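Local coordinates for protein metalloregulator ScaR (Streptococcus gordonii, PDB 3HRS) that probably binds DNA as a homodimeric, manganese-responsive transcriptional regulator of the DtxR/MntR family, at residues Asp6-Leu11 against Glu48-Asp53. Residues are numbered along the deposited sequence; the frame is centred on the assembly and turned at random.
Sequences DYLKCL and ELLIKD
Leu-8 on helix 4-13 faces Leu-49, the residue just before strand 50-53, their CA atoms 8.3 Å apart as the closest such pair, and the contacts between the segments are between leucine side chains. The contact is small, burying 151 Å² over four leucines. CD1 of Leu-8 reaches CG of Leu-49 at 3.9 Å, the two side chains crossing at about a right angle. One helical turn on, with CG anti to the carbonyl carbon (chi1 -68°), Leu-11 brings CD1 to 3.7 Å from CD2 of Leu-50, again with the side chains crosswise. That same CD2 of Leu-50 lies more loosely, 4.3 Å, from CD2 of Leu-8. Glu-48 takes positive phi as C-prime of the Schellman motif closing helix 34-46, and the chain passes through Leu-49 into the strand. Strand 50-53 pairs antiparallel with strand 57-60, forming the beta-hairpin wing of a winged helix-turn-helix domain, as in DtxR relatives. The leucines join the first helix to the base of the wing: Leu-44 of helix 34-46 touches Leu-49 and Leu-50, Ile-26 of helix 23-30 touches Leu-11, Leu-67 and Val-68 of helix 62-84 touch Leu-8, and Leu-63 touches Leu-49.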
# COMPACT_ATOMS: atom_id res chain seq x y z
N ASP A 6 -14.18 9.40 7.06
CA ASP A 6 -14.68 8.47 8.08
C ASP A 6 -16.02 8.94 8.59
O ASP A 6 -16.83 8.15 9.07
CB ASP A 6 -13.72 8.38 9.26
CG ASP A 6 -12.39 7.82 8.87
OD1 ASP A 6 -11.39 8.25 9.48
OD2 ASP A 6 -12.34 6.96 7.97
N TYR A 7 -16.25 10.23 8.51
CA TYR A 7 -17.53 10.76 8.92
C TYR A 7 -18.59 10.44 7.87
O TYR A 7 -19.68 9.97 8.20
CB TYR A 7 -17.43 12.27 9.13
CG TYR A 7 -16.97 12.68 10.51
CD1 TYR A 7 -15.63 12.88 10.79
CD2 TYR A 7 -17.89 12.89 11.53
CE1 TYR A 7 -15.22 13.26 12.06
CE2 TYR A 7 -17.49 13.27 12.79
CZ TYR A 7 -16.16 13.45 13.05
OH TYR A 7 -15.76 13.84 14.31
N LEU A 8 -18.27 10.68 6.60
CA LEU A 8 -19.22 10.47 5.51
C LEU A 8 -19.63 9.02 5.46
O LEU A 8 -20.79 8.72 5.19
CB LEU A 8 -18.65 10.86 4.14
CG LEU A 8 -19.09 12.18 3.52
CD1 LEU A 8 -18.92 12.08 2.02
CD2 LEU A 8 -20.54 12.53 3.86
N LYS A 9 -18.68 8.11 5.70
CA LYS A 9 -19.02 6.69 5.72
C LYS A 9 -20.09 6.52 6.79
O LYS A 9 -21.20 6.07 6.51
CB LYS A 9 -17.81 5.83 6.02
CG LYS A 9 -17.84 4.45 5.38
CD LYS A 9 -18.50 3.40 6.27
CE LYS A 9 -17.49 2.73 7.19
NZ LYS A 9 -16.65 1.67 6.54
N CYS A 10 -19.74 6.91 8.02
CA CYS A 10 -20.67 6.85 9.14
C CYS A 10 -22.06 7.39 8.78
O CYS A 10 -23.03 6.65 8.68
CB CYS A 10 -20.07 7.60 10.34
SG CYS A 10 -21.25 7.96 11.66
N LEU A 11 -22.14 8.69 8.57
CA LEU A 11 -23.38 9.33 8.17
C LEU A 11 -24.10 8.56 7.08
O LEU A 11 -25.33 8.53 7.03
CB LEU A 11 -23.08 10.73 7.65
CG LEU A 11 -22.61 11.61 8.79
CD1 LEU A 11 -21.79 12.74 8.25
CD2 LEU A 11 -23.84 12.10 9.51
N GLU A 48 -20.09 21.06 0.58
CA GLU A 48 -21.27 20.68 -0.17
C GLU A 48 -21.35 19.15 -0.37
O GLU A 48 -21.88 18.68 -1.37
CB GLU A 48 -21.31 21.45 -1.49
CG GLU A 48 -21.17 22.94 -1.27
CD GLU A 48 -21.11 23.74 -2.57
OE1 GLU A 48 -20.65 23.17 -3.60
OE2 GLU A 48 -21.52 24.93 -2.57
N LEU A 49 -20.82 18.41 0.60
CA LEU A 49 -21.00 16.95 0.67
C LEU A 49 -22.38 16.57 1.21
O LEU A 49 -22.97 15.58 0.79
CB LEU A 49 -19.92 16.32 1.55
CG LEU A 49 -18.67 15.80 0.85
CD1 LEU A 49 -18.56 16.34 -0.56
CD2 LEU A 49 -17.43 16.11 1.68
N LEU A 50 -22.90 17.34 2.16
CA LEU A 50 -24.28 17.15 2.61
C LEU A 50 -24.98 18.48 2.85
O LEU A 50 -24.32 19.52 2.94
CB LEU A 50 -24.33 16.24 3.84
CG LEU A 50 -23.10 16.30 4.74
CD1 LEU A 50 -23.02 17.66 5.32
CD2 LEU A 50 -23.15 15.25 5.85
N ILE A 51 -26.31 18.45 2.93
CA ILE A 51 -27.11 19.60 3.36
C ILE A 51 -28.01 19.23 4.55
O ILE A 51 -28.36 18.06 4.73
CB ILE A 51 -28.04 20.03 2.25
CG1 ILE A 51 -29.08 18.93 2.01
CG2 ILE A 51 -27.24 20.39 0.98
CD1 ILE A 51 -29.78 18.98 0.66
N LYS A 52 -28.38 20.21 5.37
CA LYS A 52 -29.32 19.95 6.47
C LYS A 52 -30.69 19.56 5.91
O LYS A 52 -31.08 20.00 4.84
CB LYS A 52 -29.47 21.16 7.39
CG LYS A 52 -28.42 21.29 8.49
CD LYS A 52 -28.24 22.76 8.90
CE LYS A 52 -27.58 22.93 10.27
NZ LYS A 52 -28.57 22.81 11.40
N ASP A 53 -31.43 18.73 6.63
CA ASP A 53 -32.80 18.43 6.23
C ASP A 53 -33.63 18.09 7.46
O ASP A 53 -33.09 17.55 8.43
CB ASP A 53 -32.82 17.29 5.21
CG ASP A 53 -34.21 16.90 4.82
OD1 ASP A 53 -34.68 15.84 5.32
OD2 ASP A 53 -34.83 17.64 4.03